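Local coordinates for protein oxidoreductase (Listeria innocua, PDB 3E18) that is of unknown specific function but binds NAD and, as a member of the GFO/IDH/MocA family, is probably a dehydrogenase of a sugar-like substrate, at residues 164-167 and 168-171; 75-78 and 79-83; 92-95 and 96-100; 175-178 and 179-183. All coordinates share one frame; numbering follows the deposited sequence.

Contact 1: 164-167 and 168-171. With NAD (nicotinamide-adenine-dinucleotide), chain E.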
# COMPACT_ATOMS: atom_id res chain seq x y z
N ARG A 164 -25.12 9.71 6.06
CA ARG A 164 -23.77 9.15 5.96
C ARG A 164 -22.63 10.12 6.28
O ARG A 164 -21.49 9.69 6.45
CB ARG A 164 -23.55 8.56 4.57
CG ARG A 164 -24.07 7.15 4.40
CD ARG A 164 -23.77 6.64 3.00
NE ARG A 164 -24.51 5.43 2.66
CZ ARG A 164 -25.76 5.42 2.19
NH1 ARG A 164 -26.43 6.56 2.01
NH2 ARG A 164 -26.34 4.27 1.90
N HIS A 165 -22.93 11.42 6.36
CA HIS A 165 -21.94 12.42 6.77
C HIS A 165 -21.79 12.54 8.28
O HIS A 165 -20.91 13.27 8.76
CB HIS A 165 -22.29 13.80 6.21
CG HIS A 165 -22.15 13.92 4.72
ND1 HIS A 165 -21.13 14.63 4.12
CD2 HIS A 165 -22.90 13.42 3.71
CE1 HIS A 165 -21.26 14.56 2.81
NE2 HIS A 165 -22.32 13.83 2.53
N LEU A 166 -22.64 11.85 9.04
CA LEU A 166 -22.77 12.09 10.48
C LEU A 166 -22.39 10.88 11.32
O LEU A 166 -22.80 9.76 11.01
CB LEU A 166 -24.20 12.52 10.82
CG LEU A 166 -24.62 13.83 10.15
CD1 LEU A 166 -26.13 13.96 10.07
CD2 LEU A 166 -24.00 15.02 10.89
N LYS A 167 -21.62 11.12 12.38
CA LYS A 167 -21.20 10.06 13.32
C LYS A 167 -22.38 9.39 14.02
O LYS A 167 -22.32 8.19 14.34
CB LYS A 167 -20.27 10.62 14.40
CG LYS A 167 -18.80 10.69 14.02
CD LYS A 167 -17.92 10.63 15.27
CE LYS A 167 -16.44 10.85 14.93
NZ LYS A 167 -15.90 9.90 13.90
N ALA A 168 -23.43 10.17 14.27
CA ALA A 168 -24.61 9.72 15.01
C ALA A 168 -25.31 8.56 14.32
O ALA A 168 -25.82 7.66 14.97
CB ALA A 168 -25.60 10.88 15.19
N HIS A 169 -25.31 8.60 12.99
CA HIS A 169 -26.00 7.63 12.16
C HIS A 169 -25.07 6.57 11.57
O HIS A 169 -25.46 5.86 10.64
CB HIS A 169 -26.75 8.36 11.04
CG HIS A 169 -27.72 9.38 11.54
ND1 HIS A 169 -28.91 9.03 12.14
CD2 HIS A 169 -27.66 10.73 11.56
CE1 HIS A 169 -29.56 10.13 12.49
NE2 HIS A 169 -28.82 11.17 12.15
N GLY A 170 -23.86 6.48 12.11
CA GLY A 170 -22.88 5.47 11.68
C GLY A 170 -22.41 5.71 10.26
O GLY A 170 -22.33 4.77 9.45
N GLY A 171 -22.12 6.97 9.95
CA GLY A 171 -21.64 7.39 8.65
C GLY A 171 -20.17 7.14 8.40
O GLY A 171 -19.47 6.54 9.23
PA NAD E . -31.75 6.20 2.68
O1A NAD E . -31.80 6.34 1.21
O2A NAD E . -31.52 7.46 3.40
O5B NAD E . -33.09 5.48 3.20
C5B NAD E . -33.33 5.16 4.55
C4B NAD E . -34.84 5.17 4.76
O4B NAD E . -35.18 4.73 6.06
C3B NAD E . -35.40 6.59 4.61
O3B NAD E . -36.45 6.56 3.67
C2B NAD E . -35.91 6.93 5.99
O2B NAD E . -37.06 7.75 5.97
C1B NAD E . -36.20 5.56 6.58
N9A NAD E . -36.16 5.53 8.05
C8A NAD E . -35.32 6.23 8.89
N7A NAD E . -35.61 5.90 10.17
C5A NAD E . -36.63 5.01 10.16
C6A NAD E . -37.32 4.36 11.17
N6A NAD E . -36.88 4.45 12.43
N1A NAD E . -38.34 3.48 10.85
C2A NAD E . -38.68 3.25 9.53
N3A NAD E . -37.99 3.90 8.53
C4A NAD E . -36.99 4.77 8.83
O3 NAD E . -30.59 5.13 3.07
PN NAD E . -30.06 3.98 2.11
O1N NAD E . -28.92 4.49 1.29
O2N NAD E . -31.19 3.27 1.46
O5D NAD E . -29.38 2.96 3.19
C5D NAD E . -30.12 2.34 4.23
C4D NAD E . -29.34 1.12 4.76
O4D NAD E . -28.95 0.29 3.68
C3D NAD E . -28.05 1.49 5.48
O3D NAD E . -27.81 0.56 6.52
C2D NAD E . -26.96 1.32 4.44
O2D NAD E . -25.75 0.94 5.05
C1D NAD E . -27.53 0.18 3.60
N1N NAD E . -27.06 0.13 2.18
C2N NAD E . -26.49 -1.04 1.77
C3N NAD E . -26.03 -1.21 0.47
C7N NAD E . -25.64 -2.58 0.02
O7N NAD E . -24.98 -2.74 -1.21
N7N NAD E . -25.92 -3.65 0.78
C4N NAD E . -26.18 -0.16 -0.45
C5N NAD E . -26.78 1.03 -0.03
C6N NAD E . -27.23 1.16 1.29
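L166 and H169 lie alongside one another and point the same way, with the leucine methyl CD1 3.9 Å from H169 CD2 and near the plane of the imidazole, at its edge. Both side chains keep CG beside the backbone N and anti to the carbonyl carbon (chi1 -62° for L166, -57° for H169), which brings the isobutyl group and the ring to the same flank of the turn. A168 CB leans on one face of that ring toward its rim, and ND1 is held by D76. Within the turn, L166 O accepts G171 N at 3.1 Å, while G170 N bonds to K167 O at 3.2 Å from above the carbonyl plane. G170 sits at positive phi between these two bonds, and G171 CA packs against R164 O in a CH...O contact.

R164 takes a different direction, toward the cofactor. Its chain is extended from CG to NE and carries the guanidinium to the pyrophosphate of NAD, whose O1N lies at the guanidinium edge and in its plane. NH2 makes the main bond to O1N, 2.7 Å long and fairly straight (165°), whereas the bond from NH1 is weak. NE adds a long, weak ion pair with D176. The paired bonds onto L166 O and K167 O, closed by a left-handed glycine, are those of a Schellman motif, here following an arginine of the NAD phosphate site.

Contact 2: 75-78 and 79-83. With NAD (nicotinamide-adenine-dinucleotide), chain E.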
# COMPACT_ATOMS: atom_id res chain seq x y z
N ASN A 75 -28.00 3.47 9.95
CA ASN A 75 -27.33 2.47 10.78
C ASN A 75 -27.65 2.47 12.26
O ASN A 75 -27.61 1.42 12.91
CB ASN A 75 -25.82 2.56 10.58
CG ASN A 75 -25.40 2.22 9.19
OD1 ASN A 75 -26.11 1.50 8.47
ND2 ASN A 75 -24.23 2.71 8.78
N ASP A 76 -27.97 3.65 12.80
CA ASP A 76 -28.21 3.81 14.23
C ASP A 76 -29.53 3.19 14.69
O ASP A 76 -29.69 2.89 15.87
CB ASP A 76 -28.10 5.29 14.66
CG ASP A 76 -29.12 6.19 13.96
OD1 ASP A 76 -29.18 6.20 12.71
OD2 ASP A 76 -29.85 6.91 14.68
N SER A 77 -30.46 2.99 13.76
CA SER A 77 -31.76 2.41 14.10
C SER A 77 -31.86 0.89 13.93
O SER A 77 -32.88 0.31 14.29
CB SER A 77 -32.87 3.13 13.31
OG SER A 77 -32.62 3.10 11.92
N HIS A 78 -30.81 0.24 13.41
CA HIS A 78 -30.91 -1.18 13.05
C HIS A 78 -31.20 -2.07 14.24
O HIS A 78 -32.02 -2.97 14.16
CB HIS A 78 -29.62 -1.68 12.40
CG HIS A 78 -29.38 -1.18 11.02
ND1 HIS A 78 -28.23 -1.48 10.32
CD2 HIS A 78 -30.11 -0.38 10.20
CE1 HIS A 78 -28.27 -0.90 9.13
NE2 HIS A 78 -29.40 -0.23 9.04
N LYS A 79 -30.50 -1.81 15.35
CA LYS A 79 -30.55 -2.70 16.50
C LYS A 79 -31.95 -2.75 17.14
O LYS A 79 -32.46 -3.83 17.41
CB LYS A 79 -29.50 -2.28 17.53
CG LYS A 79 -29.43 -3.17 18.78
CD LYS A 79 -28.71 -2.44 19.91
CE LYS A 79 -28.68 -3.29 21.18
NZ LYS A 79 -27.88 -2.66 22.28
N GLU A 80 -32.55 -1.58 17.36
CA GLU A 80 -33.87 -1.49 18.01
C GLU A 80 -34.96 -2.13 17.16
O GLU A 80 -35.79 -2.88 17.68
CB GLU A 80 -34.23 -0.03 18.35
CG GLU A 80 -35.58 0.15 19.06
CD GLU A 80 -35.90 1.60 19.42
OE1 GLU A 80 -35.22 2.18 20.30
OE2 GLU A 80 -36.85 2.16 18.82
N LEU A 81 -34.95 -1.83 15.86
CA LEU A 81 -35.93 -2.39 14.93
C LEU A 81 -35.79 -3.90 14.78
O LEU A 81 -36.80 -4.59 14.68
CB LEU A 81 -35.83 -1.70 13.56
CG LEU A 81 -36.02 -0.18 13.56
CD1 LEU A 81 -35.80 0.42 12.17
CD2 LEU A 81 -37.36 0.25 14.12
N ALA A 82 -34.56 -4.40 14.78
CA ALA A 82 -34.30 -5.84 14.70
C ALA A 82 -34.77 -6.57 15.94
O ALA A 82 -35.46 -7.58 15.84
CB ALA A 82 -32.82 -6.14 14.42
N ILE A 83 -34.38 -6.08 17.12
CA ILE A 83 -34.79 -6.72 18.38
C ILE A 83 -36.32 -6.68 18.52
O ILE A 83 -36.93 -7.68 18.85
CB ILE A 83 -34.06 -6.11 19.60
CG1 ILE A 83 -32.57 -6.48 19.55
CG2 ILE A 83 -34.72 -6.54 20.93
CD1 ILE A 83 -31.70 -5.80 20.60
PA NAD E . -31.75 6.20 2.68
O1A NAD E . -31.80 6.34 1.21
O2A NAD E . -31.52 7.46 3.40
O5B NAD E . -33.09 5.48 3.20
C5B NAD E . -33.33 5.16 4.55
C4B NAD E . -34.84 5.17 4.76
O4B NAD E . -35.18 4.73 6.06
C3B NAD E . -35.40 6.59 4.61
O3B NAD E . -36.45 6.56 3.67
C2B NAD E . -35.91 6.93 5.99
O2B NAD E . -37.06 7.75 5.97
C1B NAD E . -36.20 5.56 6.58
N9A NAD E . -36.16 5.53 8.05
C8A NAD E . -35.32 6.23 8.89
N7A NAD E . -35.61 5.90 10.17
C5A NAD E . -36.63 5.01 10.16
C6A NAD E . -37.32 4.36 11.17
N6A NAD E . -36.88 4.45 12.43
N1A NAD E . -38.34 3.48 10.85
C2A NAD E . -38.68 3.25 9.53
N3A NAD E . -37.99 3.90 8.53
C4A NAD E . -36.99 4.77 8.83
O3 NAD E . -30.59 5.13 3.07
PN NAD E . -30.06 3.98 2.11
O1N NAD E . -28.92 4.49 1.29
O2N NAD E . -31.19 3.27 1.46
O5D NAD E . -29.38 2.96 3.19
C5D NAD E . -30.12 2.34 4.23
C4D NAD E . -29.34 1.12 4.76
O4D NAD E . -28.95 0.29 3.68
C3D NAD E . -28.05 1.49 5.48
O3D NAD E . -27.81 0.56 6.52
C2D NAD E . -26.96 1.32 4.44
O2D NAD E . -25.75 0.94 5.05
C1D NAD E . -27.53 0.18 3.60
N1N NAD E . -27.06 0.13 2.18
C2N NAD E . -26.49 -1.04 1.77
C3N NAD E . -26.03 -1.21 0.47
C7N NAD E . -25.64 -2.58 0.02
O7N NAD E . -24.98 -2.74 -1.21
N7N NAD E . -25.92 -3.65 0.78
C4N NAD E . -26.18 -0.16 -0.45
C5N NAD E . -26.78 1.03 -0.03
C6N NAD E . -27.23 1.16 1.29
O HOH W 1 -28.12 -0.07 15.25
O HOH W 2 -31.21 1.15 17.38
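At the border of the NAD ribose pocket, S77 and H78 meet L81 and A82 in the first turn of helix 78-87. H78 O accepts A82 N at 3.0 Å, and S77 O receives a longer, weak bond from L81 N. The same carbonyl also touches the leucine side chain: held anti to its own carbonyl carbon (chi1 -57°), L81 CG comes within 3.3 Å of S77 O, and methyl CD1 lies 4.2 Å from S77 CB. The hydroxyl of S77 turns back to T73 and P74.

Just ahead of these direct bonds the turn is opened by two waters. One donates to N75 O and accepts K79 N; the other donates to D76 O and accepts E80 N at 3.0 Å, each standing in for a helical bond.

The H78 imidazole lies on the pocket side. N75 CA stands 3.8 Å above the ring centre, and ND1 and NE2 are tied to the carbonyls of V98 and T73, which fixes the rotation of the ring. This turns CE1 to the cofactor, and O3D of the nicotinamide ribose lies in the ring plane, at its edge, 3.0 Å from CE1. N75 OD1 is 2.8 Å from the same O3D, although the hydroxyl proton has another acceptor within reach. The arrangement is a helix N-terminus whose first bonds pass through water, after a Rossmann-fold strand and against the cofactor ribose.

Contact 3: 92-95 and 96-100. With NAD (nicotinamide-adenine-dinucleotide), chain E.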
# COMPACT_ATOMS: atom_id res chain seq x y z
N VAL A 92 -35.55 -11.72 10.49
CA VAL A 92 -35.01 -10.40 10.14
C VAL A 92 -33.89 -10.50 9.13
O VAL A 92 -32.95 -11.28 9.30
CB VAL A 92 -34.47 -9.66 11.40
CG1 VAL A 92 -33.72 -8.39 11.02
CG2 VAL A 92 -35.59 -9.33 12.37
N VAL A 93 -34.00 -9.70 8.06
CA VAL A 93 -32.86 -9.40 7.22
C VAL A 93 -32.48 -7.94 7.51
O VAL A 93 -33.32 -7.04 7.46
CB VAL A 93 -33.12 -9.60 5.69
CG1 VAL A 93 -31.85 -9.25 4.88
CG2 VAL A 93 -33.52 -11.04 5.39
N CYS A 94 -31.21 -7.73 7.83
CA CYS A 94 -30.73 -6.40 8.15
C CYS A 94 -29.61 -5.97 7.20
O CYS A 94 -28.65 -6.70 6.99
CB CYS A 94 -30.25 -6.34 9.60
SG CYS A 94 -29.84 -4.70 10.18
N GLU A 95 -29.75 -4.78 6.64
CA GLU A 95 -28.68 -4.18 5.86
C GLU A 95 -27.37 -3.97 6.62
O GLU A 95 -27.37 -3.79 7.84
CB GLU A 95 -29.15 -2.87 5.26
CG GLU A 95 -29.72 -3.03 3.87
CD GLU A 95 -28.72 -3.61 2.85
OE1 GLU A 95 -27.52 -3.76 3.15
OE2 GLU A 95 -29.16 -3.94 1.74
N LYS A 96 -26.27 -4.02 5.87
CA LYS A 96 -24.92 -3.71 6.36
C LYS A 96 -24.78 -2.22 6.69
O LYS A 96 -25.48 -1.39 6.10
CB LYS A 96 -23.88 -4.11 5.29
CG LYS A 96 -24.00 -3.37 3.94
CD LYS A 96 -22.83 -2.40 3.69
CE LYS A 96 -23.08 -0.94 4.05
NZ LYS A 96 -23.55 -0.09 2.91
N PRO A 97 -23.93 -1.86 7.67
CA PRO A 97 -23.31 -2.66 8.73
C PRO A 97 -24.48 -2.98 9.66
O PRO A 97 -25.37 -2.13 9.82
CB PRO A 97 -22.31 -1.70 9.38
CG PRO A 97 -22.81 -0.35 9.09
CD PRO A 97 -23.51 -0.45 7.75
N VAL A 98 -24.56 -4.19 10.19
CA VAL A 98 -25.79 -4.55 10.89
C VAL A 98 -25.98 -3.70 12.12
O VAL A 98 -27.08 -3.24 12.38
CB VAL A 98 -25.92 -6.04 11.21
CG1 VAL A 98 -26.17 -6.79 9.94
CG2 VAL A 98 -24.70 -6.56 11.96
N THR A 99 -24.90 -3.48 12.86
CA THR A 99 -24.92 -2.62 14.04
C THR A 99 -23.64 -1.80 14.08
O THR A 99 -22.68 -2.07 13.34
CB THR A 99 -25.00 -3.42 15.33
OG1 THR A 99 -23.94 -4.38 15.37
CG2 THR A 99 -26.35 -4.12 15.47
N MET A 100 -23.62 -0.80 14.95
CA MET A 100 -22.47 0.08 15.07
C MET A 100 -21.43 -0.44 16.07
O MET A 100 -20.30 0.06 16.11
CB MET A 100 -22.92 1.51 15.35
CG MET A 100 -23.58 2.15 14.13
SD MET A 100 -24.50 3.66 14.46
CE MET A 100 -25.00 3.43 16.17
PA NAD E . -31.75 6.20 2.68
O1A NAD E . -31.80 6.34 1.21
O2A NAD E . -31.52 7.46 3.40
O5B NAD E . -33.09 5.48 3.20
C5B NAD E . -33.33 5.16 4.55
C4B NAD E . -34.84 5.17 4.76
O4B NAD E . -35.18 4.73 6.06
C3B NAD E . -35.40 6.59 4.61
O3B NAD E . -36.45 6.56 3.67
C2B NAD E . -35.91 6.93 5.99
O2B NAD E . -37.06 7.75 5.97
C1B NAD E . -36.20 5.56 6.58
N9A NAD E . -36.16 5.53 8.05
C8A NAD E . -35.32 6.23 8.89
N7A NAD E . -35.61 5.90 10.17
C5A NAD E . -36.63 5.01 10.16
C6A NAD E . -37.32 4.36 11.17
N6A NAD E . -36.88 4.45 12.43
N1A NAD E . -38.34 3.48 10.85
C2A NAD E . -38.68 3.25 9.53
N3A NAD E . -37.99 3.90 8.53
C4A NAD E . -36.99 4.77 8.83
O3 NAD E . -30.59 5.13 3.07
PN NAD E . -30.06 3.98 2.11
O1N NAD E . -28.92 4.49 1.29
O2N NAD E . -31.19 3.27 1.46
O5D NAD E . -29.38 2.96 3.19
C5D NAD E . -30.12 2.34 4.23
C4D NAD E . -29.34 1.12 4.76
O4D NAD E . -28.95 0.29 3.68
C3D NAD E . -28.05 1.49 5.48
O3D NAD E . -27.81 0.56 6.52
C2D NAD E . -26.96 1.32 4.44
O2D NAD E . -25.75 0.94 5.05
C1D NAD E . -27.53 0.18 3.60
N1N NAD E . -27.06 0.13 2.18
C2N NAD E . -26.49 -1.04 1.77
C3N NAD E . -26.03 -1.21 0.47
C7N NAD E . -25.64 -2.58 0.02
O7N NAD E . -24.98 -2.74 -1.21
N7N NAD E . -25.92 -3.65 0.78
C4N NAD E . -26.18 -0.16 -0.45
C5N NAD E . -26.78 1.03 -0.03
C6N NAD E . -27.23 1.16 1.29
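E95 folds its carboxylate back onto the next peptide, and OE1 accepts K96 N at 3.0 Å. The bond is bent and reaches the oxygen on its anti side. The fold comes from the bend at chi2 (-60°), which also brings OE1 to the nicotinamide amide: N7N of NAD donates to it at 2.9 Å and nearly straight on (163°). OE1 is thus gripped by two N-H groups, while OE2 is held by H20 and H122, so the carboxylate is fixed at both oxygens. CB and CG of the same side chain pack against the ribose ring oxygen O4D.

The K96 carbonyl completes this close-fitting part by accepting NAD O2D at 2.6 Å. E95, K96 and P97, with a cis peptide before the proline, form the E-K-P sequence well known at the end of this Rossmann strand in the GFO/IDH/MocA family, and here they clasp the nicotinamide riboside.

Grip is looser along the K96 side chain, which was modelled in two conformers, so its contacts describe one of them and are less certain. In this one CG sits between the backbone N and carbonyl carbon (chi1 62°), and further bends curl the chain to the ribose, yet the bond from NZ to NAD O2D is weak at 3.2 Å. NZ has D176 and a bound glycerol as other partners. Toward V98 the contact is also less close: C94 CB lies 4.1 Å from V98 CG1, an apolar pair, and E95 O meets V98 CA through a CH...O contact of 3.5 Å. V98 itself leans on F119 and V121 of the adjacent strand.

Contact 4: 175-178 and 179-183. With NAD (nicotinamide-adenine-dinucleotide), chain E; GOL (glycerol), chain G.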
# COMPACT_ATOMS: atom_id res chain seq x y z
N LEU A 175 -17.62 2.29 7.58
CA LEU A 175 -18.92 1.68 7.82
C LEU A 175 -19.75 1.45 6.55
O LEU A 175 -20.65 0.63 6.51
CB LEU A 175 -19.69 2.51 8.87
CG LEU A 175 -19.11 2.37 10.28
CD1 LEU A 175 -19.76 3.35 11.26
CD2 LEU A 175 -19.27 0.95 10.77
N ASP A 176 -19.42 2.17 5.49
CA ASP A 176 -20.16 2.08 4.24
C ASP A 176 -19.55 1.02 3.32
O ASP A 176 -20.12 -0.04 3.11
CB ASP A 176 -20.19 3.44 3.56
CG ASP A 176 -21.14 3.51 2.39
OD1 ASP A 176 -21.79 2.49 2.05
OD2 ASP A 176 -21.24 4.60 1.79
N TRP A 177 -18.37 1.30 2.77
CA TRP A 177 -17.72 0.37 1.86
C TRP A 177 -16.81 -0.60 2.60
O TRP A 177 -16.65 -1.75 2.19
CB TRP A 177 -16.93 1.14 0.82
CG TRP A 177 -17.64 1.28 -0.47
CD1 TRP A 177 -18.22 2.42 -0.98
CD2 TRP A 177 -17.85 0.25 -1.45
NE1 TRP A 177 -18.78 2.16 -2.20
CE2 TRP A 177 -18.57 0.84 -2.52
CE3 TRP A 177 -17.50 -1.10 -1.53
CZ2 TRP A 177 -18.95 0.11 -3.65
CZ3 TRP A 177 -17.87 -1.82 -2.66
CH2 TRP A 177 -18.59 -1.21 -3.70
N GLY A 178 -16.20 -0.13 3.67
CA GLY A 178 -15.25 -0.96 4.43
C GLY A 178 -15.84 -2.27 4.86
O GLY A 178 -15.20 -3.31 4.72
N VAL A 179 -17.07 -2.25 5.37
CA VAL A 179 -17.74 -3.47 5.80
C VAL A 179 -17.86 -4.49 4.66
O VAL A 179 -17.61 -5.66 4.88
CB VAL A 179 -19.10 -3.18 6.52
CG1 VAL A 179 -20.01 -2.41 5.63
CG2 VAL A 179 -19.79 -4.46 6.97
N HIS A 180 -18.19 -4.06 3.44
CA HIS A 180 -18.21 -4.98 2.29
C HIS A 180 -16.84 -5.60 2.02
O HIS A 180 -16.74 -6.82 1.82
CB HIS A 180 -18.57 -4.23 1.01
CG HIS A 180 -20.01 -3.91 0.88
ND1 HIS A 180 -21.01 -4.84 1.13
CD2 HIS A 180 -20.64 -2.78 0.47
CE1 HIS A 180 -22.18 -4.28 0.89
NE2 HIS A 180 -21.98 -3.04 0.49
N LEU A 181 -15.80 -4.78 2.02
CA LEU A 181 -14.47 -5.25 1.63
C LEU A 181 -13.87 -6.13 2.70
O LEU A 181 -13.19 -7.11 2.41
CB LEU A 181 -13.54 -4.09 1.33
CG LEU A 181 -14.03 -3.13 0.24
CD1 LEU A 181 -12.94 -2.12 -0.01
CD2 LEU A 181 -14.32 -3.90 -1.03
N LEU A 182 -14.13 -5.78 3.96
CA LEU A 182 -13.58 -6.54 5.08
C LEU A 182 -14.30 -7.88 5.24
O LEU A 182 -13.70 -8.89 5.69
CB LEU A 182 -13.69 -5.74 6.37
CG LEU A 182 -12.87 -4.45 6.46
CD1 LEU A 182 -13.35 -3.63 7.62
CD2 LEU A 182 -11.36 -4.68 6.52
N ASP A 183 -15.59 -7.86 4.93
CA ASP A 183 -16.41 -9.07 4.96
C ASP A 183 -15.99 -10.06 3.87
O ASP A 183 -15.83 -11.26 4.17
CB ASP A 183 -17.90 -8.73 4.86
CG ASP A 183 -18.76 -9.96 4.81
OD1 ASP A 183 -18.86 -10.67 5.85
OD2 ASP A 183 -19.28 -10.24 3.72
PA NAD E . -31.75 6.20 2.68
O1A NAD E . -31.80 6.34 1.21
O2A NAD E . -31.52 7.46 3.40
O5B NAD E . -33.09 5.48 3.20
C5B NAD E . -33.33 5.16 4.55
C4B NAD E . -34.84 5.17 4.76
O4B NAD E . -35.18 4.73 6.06
C3B NAD E . -35.40 6.59 4.61
O3B NAD E . -36.45 6.56 3.67
C2B NAD E . -35.91 6.93 5.99
O2B NAD E . -37.06 7.75 5.97
C1B NAD E . -36.20 5.56 6.58
N9A NAD E . -36.16 5.53 8.05
C8A NAD E . -35.32 6.23 8.89
N7A NAD E . -35.61 5.90 10.17
C5A NAD E . -36.63 5.01 10.16
C6A NAD E . -37.32 4.36 11.17
N6A NAD E . -36.88 4.45 12.43
N1A NAD E . -38.34 3.48 10.85
C2A NAD E . -38.68 3.25 9.53
N3A NAD E . -37.99 3.90 8.53
C4A NAD E . -36.99 4.77 8.83
O3 NAD E . -30.59 5.13 3.07
PN NAD E . -30.06 3.98 2.11
O1N NAD E . -28.92 4.49 1.29
O2N NAD E . -31.19 3.27 1.46
O5D NAD E . -29.38 2.96 3.19
C5D NAD E . -30.12 2.34 4.23
C4D NAD E . -29.34 1.12 4.76
O4D NAD E . -28.95 0.29 3.68
C3D NAD E . -28.05 1.49 5.48
O3D NAD E . -27.81 0.56 6.52
C2D NAD E . -26.96 1.32 4.44
O2D NAD E . -25.75 0.94 5.05
C1D NAD E . -27.53 0.18 3.60
N1N NAD E . -27.06 0.13 2.18
C2N NAD E . -26.49 -1.04 1.77
C3N NAD E . -26.03 -1.21 0.47
C7N NAD E . -25.64 -2.58 0.02
O7N NAD E . -24.98 -2.74 -1.21
N7N NAD E . -25.92 -3.65 0.78
C4N NAD E . -26.18 -0.16 -0.45
C5N NAD E . -26.78 1.03 -0.03
C6N NAD E . -27.23 1.16 1.29
C1 GOL G . -22.55 0.17 -2.33
O1 GOL G . -22.83 -1.19 -2.03
C2 GOL G . -22.45 1.03 -1.07
O2 GOL G . -22.70 0.28 0.11
C3 GOL G . -23.43 2.19 -1.22
O3 GOL G . -23.49 3.00 -0.06
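The backbone of W177 and G178 runs helically into the next turn, with L181 N bonded to W177 O at 3.2 Å and L182 N to G178 O at 2.8 Å, where a wider pi-type turn over 175-178 passes into the regular helix. On this frame W177 and H180 form an offset edge-to-face pair. The imidazole turns its edge to the face of the indole, the planes at 67° and the centroid of the six-membered ring 5.5 Å from that of H180. Its leading atom CD2 lies toward the rim of the indole, 4.1 Å from W177 CE3. L181 flanks the same indole with CD2, and both W177 and L181 reach strands 146-154 and 223-229.

V179 places CG1 between its backbone N and carbonyl carbon (chi1 57°), which presses this methyl against L175 O at 3.2 Å; beyond, the side chain rests on K96.

The polar ends gather round a glycerol, probably from the crystallisation liquor. D176 OD1 accepts two of its hydroxyls, O3 at 2.8 Å and O2 less closely. H180 NE2 makes weak bonds with O1 and O2, and the nicotinamide carboxamide lies at the edge of its ring. Glycerol C1 and C2 sit on the indole face that H180 also meets. With glycerol C2 about 4.0 Å from NAD C4N, the carbon that exchanges hydride in such cofactors, this polyol probably occupies part of the substrate pocket, and D176 and H180 could meet substrate hydroxyls there.

Overall arrangement
From the N terminus the chain meets contact 2, contact 3, contact 1 and contact 4 in turn. Each is one continuous stretch that closes only a local turn, and none nests within or crosses another. Contact 2 starts helix 78-87 and contact 3 ends the strand that follows it, so the two are consecutive elements of the Rossmann fold, joined again where H78 reaches V98. Contacts 1 and 4 belong to the GFO/IDH/MocA C-terminal domain, the loop of 164-171 leading into helix 173-188. Across the cleft, contact 1 is bonded to contact 2 through H169–D76 and G170–N75, and contact 4 to contact 3 through D176–K96. NAD touches all four.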